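Endo-1,4-beta-xylanase (Uncultured bacterium, PDB 7AX7) is a multidomain xylanase whose CE4 esterase domain uses cobalt to cleave acetyl groups from acetylated xylan. Local coordinates at residues Val133-Val137 with Pro166-Glu170; Lys145-Ile149 with Trp200-Asn204. The contacts are given in a common frame with arbitrary orientation. Numbering follows the deposited sequence.

Interaction 1: Val133-Val137 with Pro166-Glu170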
# COMPACT_ATOMS: atom_id res chain seq x y z
N VAL A 133 12.40 7.17 14.03
CA VAL A 133 11.96 8.10 12.98
C VAL A 133 13.02 8.22 11.89
O VAL A 133 12.75 8.00 10.70
CB VAL A 133 11.63 9.47 13.59
CG1 VAL A 133 11.37 10.49 12.48
CG2 VAL A 133 10.45 9.36 14.53
N GLN A 134 14.25 8.58 12.28
CA GLN A 134 15.28 8.88 11.29
C GLN A 134 15.74 7.62 10.54
O GLN A 134 16.11 7.71 9.36
CB GLN A 134 16.48 9.56 11.96
CG GLN A 134 17.43 10.21 10.98
CD GLN A 134 16.78 11.33 10.20
OE1 GLN A 134 15.97 12.09 10.74
NE2 GLN A 134 17.10 11.43 8.92
N GLN A 135 15.75 6.46 11.19
CA GLN A 135 15.99 5.23 10.44
C GLN A 135 14.93 5.05 9.36
O GLN A 135 15.25 4.66 8.23
CB GLN A 135 16.01 4.02 11.38
CG GLN A 135 17.28 3.86 12.22
CD GLN A 135 17.23 2.63 13.12
OE1 GLN A 135 16.38 2.53 14.01
NE2 GLN A 135 18.14 1.69 12.89
N ARG A 136 13.67 5.32 9.70
CA ARG A 136 12.60 5.21 8.71
C ARG A 136 12.83 6.16 7.55
O ARG A 136 12.71 5.77 6.38
CB ARG A 136 11.24 5.47 9.39
CG ARG A 136 10.89 4.38 10.39
CD ARG A 136 9.68 4.70 11.25
NE ARG A 136 9.62 3.76 12.37
CZ ARG A 136 8.50 3.24 12.88
NH1 ARG A 136 7.31 3.56 12.37
NH2 ARG A 136 8.58 2.39 13.90
N VAL A 137 13.17 7.41 7.85
CA VAL A 137 13.48 8.39 6.81
C VAL A 137 14.58 7.85 5.90
O VAL A 137 14.43 7.80 4.67
CB VAL A 137 13.89 9.73 7.44
CG1 VAL A 137 14.51 10.66 6.40
CG2 VAL A 137 12.70 10.40 8.15
N PRO A 166 7.18 13.54 6.54
CA PRO A 166 7.52 14.81 5.89
C PRO A 166 8.92 14.85 5.32
O PRO A 166 9.10 15.31 4.18
CB PRO A 166 7.31 15.84 7.01
CG PRO A 166 6.17 15.24 7.81
CD PRO A 166 6.56 13.76 7.86
N GLN A 167 9.93 14.36 6.06
CA GLN A 167 11.29 14.31 5.51
C GLN A 167 11.36 13.41 4.28
O GLN A 167 12.10 13.69 3.34
CB GLN A 167 12.29 13.80 6.56
CG GLN A 167 12.63 14.77 7.69
CD GLN A 167 13.46 14.11 8.80
OE1 GLN A 167 12.93 13.77 9.86
NE2 GLN A 167 14.75 13.93 8.55
N ILE A 168 10.63 12.29 4.31
CA ILE A 168 10.66 11.37 3.17
C ILE A 168 10.15 12.06 1.91
O ILE A 168 10.79 12.01 0.86
CB ILE A 168 9.86 10.09 3.49
CG1 ILE A 168 10.54 9.29 4.60
CG2 ILE A 168 9.70 9.23 2.20
CD1 ILE A 168 9.67 8.15 5.17
N ILE A 169 8.99 12.72 2.00
CA ILE A 169 8.41 13.37 0.82
C ILE A 169 9.31 14.50 0.35
O ILE A 169 9.68 14.57 -0.83
CB ILE A 169 6.99 13.88 1.13
CG1 ILE A 169 6.03 12.70 1.34
CG2 ILE A 169 6.49 14.81 0.01
CD1 ILE A 169 4.71 13.11 1.91
N GLU A 170 9.67 15.39 1.26
CA GLU A 170 10.54 16.51 0.92
C GLU A 170 11.83 16.03 0.28
O GLU A 170 12.31 16.63 -0.69
CB GLU A 170 10.84 17.34 2.17
CG GLU A 170 11.63 18.61 1.90
CD GLU A 170 12.31 19.14 3.14
OE1 GLU A 170 11.60 19.63 4.04
OE2 GLU A 170 13.55 19.03 3.22
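Both segments are helical and run in nearly the same direction: their local axes make an angle of 23° (signed crossing -23°) and come within 9.8 Å of each other. The backbones are closest at V137 and I168, whose CA atoms are 5.5 Å apart. The two helices, 133-143 and 159-174, are linked through strand 148-153, and such near-parallel neighbours are what the repeated strand-helix order of a NodB-type deacetylase barrel produces.

Apolar contact concentrates around V137, a compact branched residue that lets the backbones approach. Its CG2 lies 3.8 Å from Q167 CB and 4.3 Å from I168 CG1, while I168 CG1 also reaches V137 CA at 3.8 Å. I168, beta-branched and held in the m,t rotamer, carries its CD1 to within 4.0 Å of R136 O. R136 contributes mainly its backbone here; its guanidinium leads away from 166-170 but still reaches the same helix, NH1 bonding T161 OG1 and, just before it, N158 OD1, while NE bonds T131 O.

Toward solvent the chemistry changes. Q167 points its CA-CB bond at the other helix, and its NE2 donates to Q134 OE1 at 3.1 Å with a nearly straight angle of 159°. Glutamine suits both places, since its methylenes can pack while the amide bonds. The interface is therefore graded: aliphatic packing fills its buried side, and one neutral amide bridge ties the helices together at the solvent-facing side.

Interaction 2: Lys145-Ile149 with Trp200-Asn204; sequences KDGQI and WSNAN
K145 to Q148 form a type II beta turn, closed by Q148 N to K145 O (3.0 Å). G147 (phi/psi 87/2) is third, where a CB would jam against D146 O and clash with N202 OD1. Q148 and N202 form a single antiparallel, non-hydrogen-bonded bridge (CA-CA 4.4 Å), flanked by I149 N to S201 O (3.0 Å) and A203 N to G147 O (3.1 Å).

N202 (chi1 t, chi2 -68°) plugs the turn. Its ND2 donates to D146 O (3.0 Å) and Q148 OE1 (2.9 Å), while N202 OD1 accepts from N204 N (2.9 Å), an Asx turn, so both amide ends serve. Q148 (t, p) also offers OE1 to K145 NZ (2.6 Å), and its NE2 bonds T122 OG1 weakly.

D146 OD1 accepts from L5 N and salt-bridges K189; S201 OG hydrogen-bonds G121 N. The loop after strand 199-200 closes on strand 148-153 of the NodB-type parallel sheet, where I149 (m, t) packs on A7 (strand 4-11), I119 (strand 118-123) and L185 (helix 182-189).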
# COMPACT_ATOMS: atom_id res chain seq x y z
N LYS A 145 14.22 4.36 -6.12
CA LYS A 145 14.75 4.46 -7.47
C LYS A 145 13.56 4.52 -8.40
O LYS A 145 12.42 4.22 -8.00
CB LYS A 145 15.70 3.31 -7.81
CG LYS A 145 15.11 1.93 -7.76
CD LYS A 145 16.18 0.87 -8.02
CE LYS A 145 15.83 -0.48 -7.39
NZ LYS A 145 14.71 -1.19 -8.09
N ASP A 146 13.81 4.96 -9.63
CA ASP A 146 12.76 5.09 -10.63
C ASP A 146 11.93 3.81 -10.72
O ASP A 146 12.48 2.72 -10.92
CB ASP A 146 13.40 5.40 -11.98
CG ASP A 146 12.38 5.75 -13.04
OD1 ASP A 146 11.21 6.01 -12.68
OD2 ASP A 146 12.76 5.78 -14.22
N GLY A 147 10.62 3.94 -10.55
CA GLY A 147 9.70 2.82 -10.66
C GLY A 147 9.48 2.01 -9.40
O GLY A 147 8.72 1.04 -9.45
N GLN A 148 10.09 2.39 -8.28
CA GLN A 148 10.08 1.57 -7.08
C GLN A 148 8.82 1.78 -6.24
O GLN A 148 8.32 2.90 -6.10
CB GLN A 148 11.31 1.86 -6.22
CG GLN A 148 11.60 0.82 -5.14
CD GLN A 148 12.03 -0.53 -5.72
OE1 GLN A 148 12.51 -0.60 -6.85
NE2 GLN A 148 11.85 -1.59 -4.95
N ILE A 149 8.34 0.69 -5.66
CA ILE A 149 7.25 0.71 -4.69
C ILE A 149 7.87 0.62 -3.31
O ILE A 149 8.75 -0.21 -3.07
CB ILE A 149 6.28 -0.46 -4.94
CG1 ILE A 149 5.65 -0.36 -6.33
CG2 ILE A 149 5.21 -0.53 -3.84
CD1 ILE A 149 5.02 -1.67 -6.84
N TRP A 200 5.40 -7.99 -7.58
CA TRP A 200 6.08 -6.81 -8.10
C TRP A 200 6.62 -5.94 -6.97
O TRP A 200 5.93 -5.68 -5.98
CB TRP A 200 5.12 -5.94 -8.92
CG TRP A 200 4.48 -6.54 -10.13
CD1 TRP A 200 3.31 -7.25 -10.18
CD2 TRP A 200 4.94 -6.42 -11.48
NE1 TRP A 200 3.03 -7.59 -11.49
CE2 TRP A 200 4.01 -7.10 -12.30
CE3 TRP A 200 6.06 -5.81 -12.07
CZ2 TRP A 200 4.17 -7.19 -13.69
CZ3 TRP A 200 6.21 -5.90 -13.46
CH2 TRP A 200 5.27 -6.58 -14.25
N SER A 201 7.85 -5.45 -7.14
CA SER A 201 8.39 -4.37 -6.32
C SER A 201 8.76 -3.14 -7.13
O SER A 201 8.97 -2.07 -6.54
CB SER A 201 9.63 -4.85 -5.54
OG SER A 201 9.27 -5.88 -4.65
N ASN A 202 8.85 -3.25 -8.45
CA ASN A 202 9.21 -2.16 -9.34
C ASN A 202 8.50 -2.41 -10.65
O ASN A 202 8.39 -3.56 -11.10
CB ASN A 202 10.73 -2.08 -9.54
CG ASN A 202 11.17 -0.82 -10.27
OD1 ASN A 202 10.88 -0.64 -11.45
ND2 ASN A 202 11.90 0.05 -9.57
N ALA A 203 7.99 -1.34 -11.27
CA ALA A 203 7.31 -1.52 -12.54
C ALA A 203 8.15 -2.27 -13.58
O ALA A 203 7.59 -2.81 -14.54
CB ALA A 203 6.88 -0.16 -13.09
N ASN A 204 9.48 -2.34 -13.40
CA ASN A 204 10.31 -3.11 -14.33
C ASN A 204 10.30 -4.61 -14.05
O ASN A 204 10.85 -5.37 -14.86
CB ASN A 204 11.75 -2.58 -14.33
CG ASN A 204 12.52 -2.93 -13.06
OD1 ASN A 204 12.08 -3.75 -12.25
ND2 ASN A 204 13.68 -2.30 -12.89

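Overall arrangement
The two contacts share the strand-helix framework of the barrel but not the same elements. Interaction 1 joins helices 133-143 and 159-174, while interaction 2 involves the start of strand 148-153; 145-149 falls between the two helical segments and 200-204 after them, so the segments alternate. Their centres are about 19 Å apart and they do not touch. Interaction 1 is partly buried and relies on side chains, with a single amide bond. Interaction 2 is buried and mostly polar, its backbone bonds and asparagine carboxamide tying the C-terminal loop to a strand entrance. Interaction 1 centres about 17 Å from the centre of the chain, interaction 2 about 13 Å, in keeping with its deeper burial.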